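Local coordinates for MgGH51 (Meripilus giganteus, PDB 6ZPV), which probably hydrolyses terminal alpha-L-arabinofuranosyl residues from arabinose-bearing glycans, as a GH51 alpha-L-arabinofuranosidase, at residues Leu217-Pro228 with Phe277-Ala288. Sequence-based numbering, arbitrary orientation.
Sequences LAEMGPSFFRFP and FFEDTGMEPIMA
Neighbouring parallel strands, 224-227 and 284-288, pair here in the eight-stranded (beta/alpha) barrel expected of a GH51 enzyme, a member of clan GH-A, and Phe-277 and Phe-278 of helix 277-281 join Phe-225 and Phe-227 of the first strand in an aromatic cluster on the outer face. Five backbone hydrogen bonds join the strands, from Glu-284 N to Ser-223 O through to Ala-288 N to Phe-227 O, 2.9 Å. On the helix side, Phe-225 and Phe-227 flank Phe-278. Phe-278 turns its edge to the face of Phe-227, its CZ 3.7 Å from Phe-227 CD1, while its CE1 lies over Phe-225, 3.3 Å from CD1 of that ring, with the planes inclined at 45°. Phe-225 swings CG away from its backbone N (chi1 -167°), which brings CE2 within 4.0 Å of Phe-277 CE2, where Phe-277 turns its edge toward the Phe-225 face in an offset edge-to-face pair, planes at 83°. Met-283 puts SD at the edge of the Phe-225 ring, a Met-aromatic contact, and 3.5 Å from Pro-222 CG. A leucine in place of Phe-225 would probably leave Phe-278 and Met-283 without much of their aromatic partner and open a gap beside Phe-277. On the other face of the sheet, Ile-286 CD1 sits over the Phe-224 ring, 4.0 Å from its centroid, in a CH-pi contact. Where the strands begin, water bridges Pro-222 O to Thr-281 O, and another joins Ser-223 O to Gly-282 O. Strand 20-21 adjoins strand 224-227 and strand 345-348 adjoins strand 284-289; Arg-226 forms salt bridges with Glu-347 and Glu-429, and helix 306-320 packs against Met-287.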
ATOM      1  N   LEU A 217      -7.922   1.120  -4.902  1.00 12.60           N
ATOM      2  CA  LEU A 217      -7.484   2.179  -4.002  1.00 12.72           C
ATOM      3  C   LEU A 217      -8.109   3.480  -4.427  1.00 14.00           C
ATOM      4  O   LEU A 217      -8.600   4.244  -3.566  1.00 15.46           O
ATOM      5  CB  LEU A 217      -5.947   2.260  -4.023  1.00 11.97           C
ATOM      6  CG  LEU A 217      -5.235   1.006  -3.506  1.00 12.80           C
ATOM      7  CD1 LEU A 217      -3.728   1.276  -3.416  1.00 12.26           C
ATOM      8  CD2 LEU A 217      -5.810   0.443  -2.252  1.00 14.91           C
ATOM      9  N   ALA A 218      -8.102   3.803  -5.705  1.00 14.05           N
ATOM     10  CA  ALA A 218      -8.722   5.052  -6.141  1.00 15.97           C
ATOM     11  C   ALA A 218     -10.228   5.070  -5.871  1.00 16.45           C
ATOM     12  O   ALA A 218     -10.772   6.139  -5.497  1.00 16.10           O
ATOM     13  CB  ALA A 218      -8.407   5.297  -7.595  1.00 18.27           C
ATOM     14  N   GLU A 219     -10.893   3.930  -5.916  1.00 16.42           N
ATOM     15  CA  GLU A 219     -12.359   3.794  -5.656  1.00 17.32           C
ATOM     16  C   GLU A 219     -12.774   4.292  -4.311  1.00 17.73           C
ATOM     17  O   GLU A 219     -13.896   4.772  -4.125  1.00 17.08           O
ATOM     18  CB  GLU A 219     -12.764   2.278  -5.799  1.00 22.83           C
ATOM     19  CG  GLU A 219     -14.157   1.889  -5.490  1.00 22.95           C
ATOM     20  CD  GLU A 219     -14.376   0.417  -5.631  1.00 22.63           C
ATOM     21  OE1 GLU A 219     -13.636  -0.240  -6.416  1.00 25.95           O
ATOM     22  OE2 GLU A 219     -15.368   0.006  -4.942  1.00 26.05           O
ATOM     23  N   MET A 220     -11.848   4.170  -3.371  0.65 17.91           N
ATOM     24  CA  MET A 220     -12.103   4.482  -1.969  0.65 18.35           C
ATOM     25  C   MET A 220     -12.238   5.992  -1.772  0.65 17.13           C
ATOM     26  O   MET A 220     -12.766   6.374  -0.766  0.65 21.31           O
ATOM     27  CB  MET A 220     -11.035   3.840  -1.084  0.65 21.23           C
ATOM     28  CG  MET A 220     -11.512   3.488   0.319  0.65 21.73           C
ATOM     29  SD  MET A 220     -10.132   3.436   1.497  0.58 21.82           S
ATOM     30  CE  MET A 220      -9.339   2.158   0.537  0.65 26.34           C
ATOM     31  N   GLY A 221     -11.808   6.830  -2.710  1.00 15.74           N
ATOM     32  CA  GLY A 221     -11.703   8.282  -2.572  1.00 18.04           C
ATOM     33  C   GLY A 221     -10.727   8.782  -1.539  1.00 13.87           C
ATOM     34  O   GLY A 221     -10.977   9.796  -0.886  1.00 15.86           O
ATOM     35  N   PRO A 222      -9.514   8.216  -1.476  1.00 12.27           N
ATOM     36  CA  PRO A 222      -8.528   8.702  -0.506  1.00 11.80           C
ATOM     37  C   PRO A 222      -7.982  10.068  -0.898  1.00 11.65           C
ATOM     38  O   PRO A 222      -7.806  10.367  -2.084  1.00 12.96           O
ATOM     39  CB  PRO A 222      -7.427   7.675  -0.560  1.00 12.77           C
ATOM     40  CG  PRO A 222      -7.491   7.169  -1.982  1.00 13.08           C
ATOM     41  CD  PRO A 222      -8.980   7.146  -2.333  1.00 13.38           C
ATOM     42  N   SER A 223      -7.558  10.813   0.103  1.00 11.41           N
ATOM     43  CA  SER A 223      -6.965  12.145  -0.106  1.00 11.19           C
ATOM     44  C   SER A 223      -5.445  12.131   0.081  1.00 11.01           C
ATOM     45  O   SER A 223      -4.776  13.060  -0.401  1.00 12.17           O
ATOM     46  CB  SER A 223      -7.525  13.178   0.841  1.00 12.82           C
ATOM     47  OG  SER A 223      -7.222  12.851   2.188  1.00 16.04           O
ATOM     48  N   PHE A 224      -4.902  11.147   0.771  1.00 10.55           N
ATOM     49  CA  PHE A 224      -3.462  11.100   1.037  1.00 10.45           C
ATOM     50  C   PHE A 224      -3.017   9.655   1.040  1.00 10.29           C
ATOM     51  O   PHE A 224      -3.793   8.707   1.131  1.00 10.93           O
ATOM     52  CB  PHE A 224      -3.098  11.745   2.376  1.00 10.66           C
ATOM     53  CG  PHE A 224      -3.577  11.011   3.597  1.00 10.63           C
ATOM     54  CD1 PHE A 224      -2.899   9.887   4.091  1.00 10.50           C
ATOM     55  CD2 PHE A 224      -4.754  11.379   4.232  1.00 11.12           C
ATOM     56  CE1 PHE A 224      -3.360   9.155   5.144  1.00 10.53           C
ATOM     57  CE2 PHE A 224      -5.213  10.657   5.321  1.00 10.88           C
ATOM     58  CZ  PHE A 224      -4.533   9.551   5.773  1.00 10.82           C
ATOM     59  N   PHE A 225      -1.707   9.503   0.954  1.00 10.58           N
ATOM     60  CA  PHE A 225      -1.024   8.196   0.948  1.00 10.57           C
ATOM     61  C   PHE A 225       0.215   8.313   1.839  1.00 10.31           C
ATOM     62  O   PHE A 225       1.183   9.023   1.489  1.00 10.70           O
ATOM     63  CB  PHE A 225      -0.666   7.821  -0.497  1.00 10.80           C
ATOM     64  CG  PHE A 225      -0.230   6.408  -0.745  1.00 10.67           C
ATOM     65  CD1 PHE A 225       1.079   5.988  -0.531  1.00 10.93           C
ATOM     66  CD2 PHE A 225      -1.082   5.478  -1.277  1.00 11.97           C
ATOM     67  CE1 PHE A 225       1.507   4.726  -0.918  1.00 11.85           C
ATOM     68  CE2 PHE A 225      -0.669   4.224  -1.672  1.00 13.17           C
ATOM     69  CZ  PHE A 225       0.654   3.845  -1.496  1.00 12.60           C
ATOM     70  N   ARG A 226       0.195   7.665   2.989  1.00 10.07           N
ATOM     71  CA  ARG A 226       1.330   7.631   3.951  1.00 10.25           C
ATOM     72  C   ARG A 226       2.278   6.514   3.517  1.00  9.81           C
ATOM     73  O   ARG A 226       1.830   5.363   3.268  1.00 11.34           O
ATOM     74  CB  ARG A 226       0.812   7.384   5.372  1.00 10.79           C
ATOM     75  CG  ARG A 226       1.884   7.411   6.420  1.00 10.82           C
ATOM     76  CD  ARG A 226       1.465   6.703   7.703  1.00 11.11           C
ATOM     77  NE  ARG A 226       2.519   6.682   8.717  1.00 10.62           N
ATOM     78  CZ  ARG A 226       2.698   5.695   9.598  1.00 10.94           C
ATOM     79  NH1 ARG A 226       1.801   4.703   9.691  1.00 10.96           N
ATOM     80  NH2 ARG A 226       3.785   5.694  10.353  1.00 10.73           N
ATOM     81  N   PHE A 227       3.577   6.784   3.391  1.00  9.83           N
ATOM     82  CA  PHE A 227       4.525   5.796   2.844  1.00 10.06           C
ATOM     83  C   PHE A 227       5.921   6.263   3.164  1.00 10.09           C
ATOM     84  O   PHE A 227       6.119   7.472   3.429  1.00 10.18           O
ATOM     85  CB  PHE A 227       4.332   5.665   1.329  1.00 10.12           C
ATOM     86  CG  PHE A 227       5.010   6.743   0.512  1.00 10.18           C
ATOM     87  CD1 PHE A 227       4.587   8.039   0.575  1.00 10.71           C
ATOM     88  CD2 PHE A 227       6.162   6.432  -0.198  1.00 11.01           C
ATOM     89  CE1 PHE A 227       5.287   9.033  -0.071  1.00 11.40           C
ATOM     90  CE2 PHE A 227       6.849   7.424  -0.847  1.00 11.50           C
ATOM     91  CZ  PHE A 227       6.433   8.737  -0.770  1.00 11.43           C
ATOM     92  N   PRO A 228       6.975   5.426   3.070  1.00  9.85           N
ATOM     93  CA  PRO A 228       6.947   3.992   2.745  1.00  9.68           C
ATOM     94  C   PRO A 228       6.819   3.090   3.964  1.00  9.65           C
ATOM     95  O   PRO A 228       6.921   1.854   3.838  1.00 10.21           O
ATOM     96  CB  PRO A 228       8.277   3.783   2.041  1.00 10.82           C
ATOM     97  CG  PRO A 228       9.200   4.715   2.795  1.00 10.69           C
ATOM     98  CD  PRO A 228       8.349   5.946   3.021  1.00 10.48           C
ATOM     99  N   PHE A 277       1.975   7.734  -8.932  1.00 11.16           N
ATOM    100  CA  PHE A 277       0.650   7.215  -8.543  1.00 11.60           C
ATOM    101  C   PHE A 277      -0.166   8.284  -7.827  1.00 11.15           C
ATOM    102  O   PHE A 277      -1.380   8.414  -8.061  1.00 11.62           O
ATOM    103  CB  PHE A 277       0.839   6.004  -7.628  1.00 11.58           C
ATOM    104  CG  PHE A 277      -0.443   5.364  -7.175  1.00 11.02           C
ATOM    105  CD1 PHE A 277      -1.389   4.944  -8.105  1.00 11.52           C
ATOM    106  CD2 PHE A 277      -0.668   5.095  -5.842  1.00 12.47           C
ATOM    107  CE1 PHE A 277      -2.567   4.343  -7.702  1.00 11.51           C
ATOM    108  CE2 PHE A 277      -1.832   4.455  -5.451  1.00 13.36           C
ATOM    109  CZ  PHE A 277      -2.737   4.042  -6.365  1.00 12.94           C
ATOM    110  N   PHE A 278       0.489   9.099  -6.990  1.00 11.12           N
ATOM    111  CA  PHE A 278      -0.223  10.193  -6.312  1.00 11.77           C
ATOM    112  C   PHE A 278      -0.777  11.200  -7.345  1.00 12.36           C
ATOM    113  O   PHE A 278      -1.965  11.594  -7.269  1.00 13.11           O
ATOM    114  CB  PHE A 278       0.672  10.881  -5.281  1.00 12.29           C
ATOM    115  CG  PHE A 278       1.349   9.959  -4.310  1.00 12.09           C
ATOM    116  CD1 PHE A 278       0.856   8.690  -4.019  1.00 12.24           C
ATOM    117  CD2 PHE A 278       2.539  10.325  -3.721  1.00 11.97           C
ATOM    118  CE1 PHE A 278       1.543   7.836  -3.178  1.00 12.13           C
ATOM    119  CE2 PHE A 278       3.225   9.463  -2.877  1.00 11.84           C
ATOM    120  CZ  PHE A 278       2.755   8.207  -2.650  1.00 12.28           C
ATOM    121  N   GLU A 279       0.087  11.577  -8.288  1.00 12.54           N
ATOM    122  CA  GLU A 279      -0.334  12.466  -9.362  1.00 13.30           C
ATOM    123  C   GLU A 279      -1.509  11.848 -10.117  1.00 13.55           C
ATOM    124  O   GLU A 279      -2.517  12.557 -10.429  1.00 14.78           O
ATOM    125  CB  GLU A 279       0.831  12.749 -10.335  1.00 14.77           C
ATOM    126  CG  GLU A 279       0.467  13.585 -11.504  1.00 16.46           C
ATOM    127  CD  GLU A 279       1.708  13.998 -12.253  1.00 17.75           C
ATOM    128  OE1 GLU A 279       1.882  13.538 -13.442  1.00 20.97           O
ATOM    129  OE2 GLU A 279       2.533  14.678 -11.679  1.00 17.37           O
ATOM    130  N   ASP A 280      -1.468  10.554 -10.380  1.00 12.74           N
ATOM    131  CA  ASP A 280      -2.489   9.862 -11.180  1.00 13.71           C
ATOM    132  C   ASP A 280      -3.821   9.693 -10.462  1.00 15.05           C
ATOM    133  O   ASP A 280      -4.800   9.365 -11.120  1.00 21.23           O
ATOM    134  CB  ASP A 280      -1.967   8.502 -11.651  1.00 12.96           C
ATOM    135  CG  ASP A 280      -0.836   8.597 -12.678  1.00 13.71           C
ATOM    136  OD1 ASP A 280      -0.645   9.695 -13.261  1.00 15.24           O
ATOM    137  OD2 ASP A 280      -0.195   7.550 -12.912  1.00 13.53           O
ATOM    138  N   THR A 281      -3.855   9.811  -9.159  1.00 12.53           N
ATOM    139  CA  THR A 281      -5.055   9.583  -8.345  1.00 13.28           C
ATOM    140  C   THR A 281      -5.544  10.831  -7.633  1.00 14.07           C
ATOM    141  O   THR A 281      -6.584  10.772  -6.957  1.00 17.82           O
ATOM    142  CB  THR A 281      -4.775   8.483  -7.328  1.00 13.74           C
ATOM    143  OG1 THR A 281      -3.702   8.865  -6.494  1.00 13.76           O
ATOM    144  CG2 THR A 281      -4.548   7.138  -7.946  1.00 14.60           C
ATOM    145  N   GLY A 282      -4.815  11.909  -7.673  1.00 13.50           N
ATOM    146  CA  GLY A 282      -5.122  13.111  -6.868  1.00 14.82           C
ATOM    147  C   GLY A 282      -4.837  12.990  -5.395  1.00 14.15           C
ATOM    148  O   GLY A 282      -5.247  13.873  -4.665  1.00 20.36           O
ATOM    149  N   MET A 283      -4.129  11.956  -4.960  1.00 13.48           N
ATOM    150  CA  MET A 283      -3.695  11.876  -3.564  1.00 12.46           C
ATOM    151  C   MET A 283      -2.475  12.767  -3.328  1.00 11.82           C
ATOM    152  O   MET A 283      -1.702  12.971  -4.260  1.00 13.20           O
ATOM    153  CB  MET A 283      -3.302  10.443  -3.181  1.00 12.55           C
ATOM    154  CG  MET A 283      -4.474   9.479  -3.137  1.00 14.90           C
ATOM    155  SD  MET A 283      -4.051   7.848  -2.501  0.95 14.12           S
ATOM    156  CE  MET A 283      -4.400   6.840  -3.933  1.00 19.24           C
ATOM    157  N   GLU A 284      -2.301  13.222  -2.106  1.00 11.08           N
ATOM    158  CA  GLU A 284      -1.054  13.859  -1.712  1.00 11.26           C
ATOM    159  C   GLU A 284      -0.305  12.966  -0.732  1.00 10.60           C
ATOM    160  O   GLU A 284      -0.892  12.169   0.023  1.00 11.74           O
ATOM    161  CB  GLU A 284      -1.265  15.225  -1.096  1.00 12.32           C
ATOM    162  CG  GLU A 284      -1.943  15.250   0.263  1.00 12.34           C
ATOM    163  CD  GLU A 284      -2.129  16.683   0.742  1.00 12.86           C
ATOM    164  OE1 GLU A 284      -3.288  17.165   0.734  1.00 14.56           O
ATOM    165  OE2 GLU A 284      -1.114  17.320   1.079  1.00 13.80           O
ATOM    166  N   PRO A 285       1.043  13.036  -0.721  1.00 10.45           N
ATOM    167  CA  PRO A 285       1.815  12.194   0.186  1.00 10.81           C
ATOM    168  C   PRO A 285       1.813  12.690   1.615  1.00 10.64           C
ATOM    169  O   PRO A 285       1.874  13.865   1.893  1.00 11.63           O
ATOM    170  CB  PRO A 285       3.249  12.277  -0.394  1.00 11.92           C
ATOM    171  CG  PRO A 285       3.259  13.603  -1.096  1.00 11.77           C
ATOM    172  CD  PRO A 285       1.884  13.786  -1.679  1.00 12.05           C
ATOM    173  N   ILE A 286       1.906  11.690   2.526  1.00 10.90           N
ATOM    174  CA  ILE A 286       2.466  11.904   3.873  1.00 10.49           C
ATOM    175  C   ILE A 286       3.724  11.057   3.876  1.00 10.55           C
ATOM    176  O   ILE A 286       3.639   9.833   4.017  1.00 11.09           O
ATOM    177  CB  ILE A 286       1.474  11.605   4.982  1.00 10.57           C
ATOM    178  CG1 ILE A 286       0.241  12.497   4.897  1.00 11.21           C
ATOM    179  CG2 ILE A 286       2.194  11.742   6.328  1.00 11.40           C
ATOM    180  CD1 ILE A 286      -0.831  12.268   5.932  1.00 12.30           C
ATOM    181  N   MET A 287       4.871  11.676   3.598  1.00 10.08           N
ATOM    182  CA  MET A 287       6.098  10.933   3.329  1.00 10.20           C
ATOM    183  C   MET A 287       6.952  10.825   4.584  1.00  9.89           C
ATOM    184  O   MET A 287       7.278  11.834   5.210  1.00 10.55           O
ATOM    185  CB  MET A 287       6.886  11.609   2.224  1.00 10.36           C
ATOM    186  CG  MET A 287       8.131  10.833   1.836  1.00 10.35           C
ATOM    187  SD  MET A 287       9.063  11.507   0.451  1.00 10.97           S
ATOM    188  CE  MET A 287       9.746  12.958   1.229  1.00 11.86           C
ATOM    189  N   ALA A 288       7.328   9.608   4.937  1.00  9.96           N
ATOM    190  CA  ALA A 288       8.216   9.371   6.071  1.00  9.97           C
ATOM    191  C   ALA A 288       9.690   9.455   5.620  1.00  9.72           C
ATOM    192  O   ALA A 288      10.051   9.117   4.493  1.00 10.58           O
ATOM    193  CB  ALA A 288       7.951   8.043   6.723  1.00 10.53           C
TER
HETATM  194  O   HOH W   1      -7.679   9.289  -4.714  1.00 26.32           O
HETATM  195  O   HOH W   2      -5.699  15.156  -2.117  0.50 16.41           O
HETATM  196  O   HOH W   3      -5.105  15.836  -0.799  0.50 23.34           O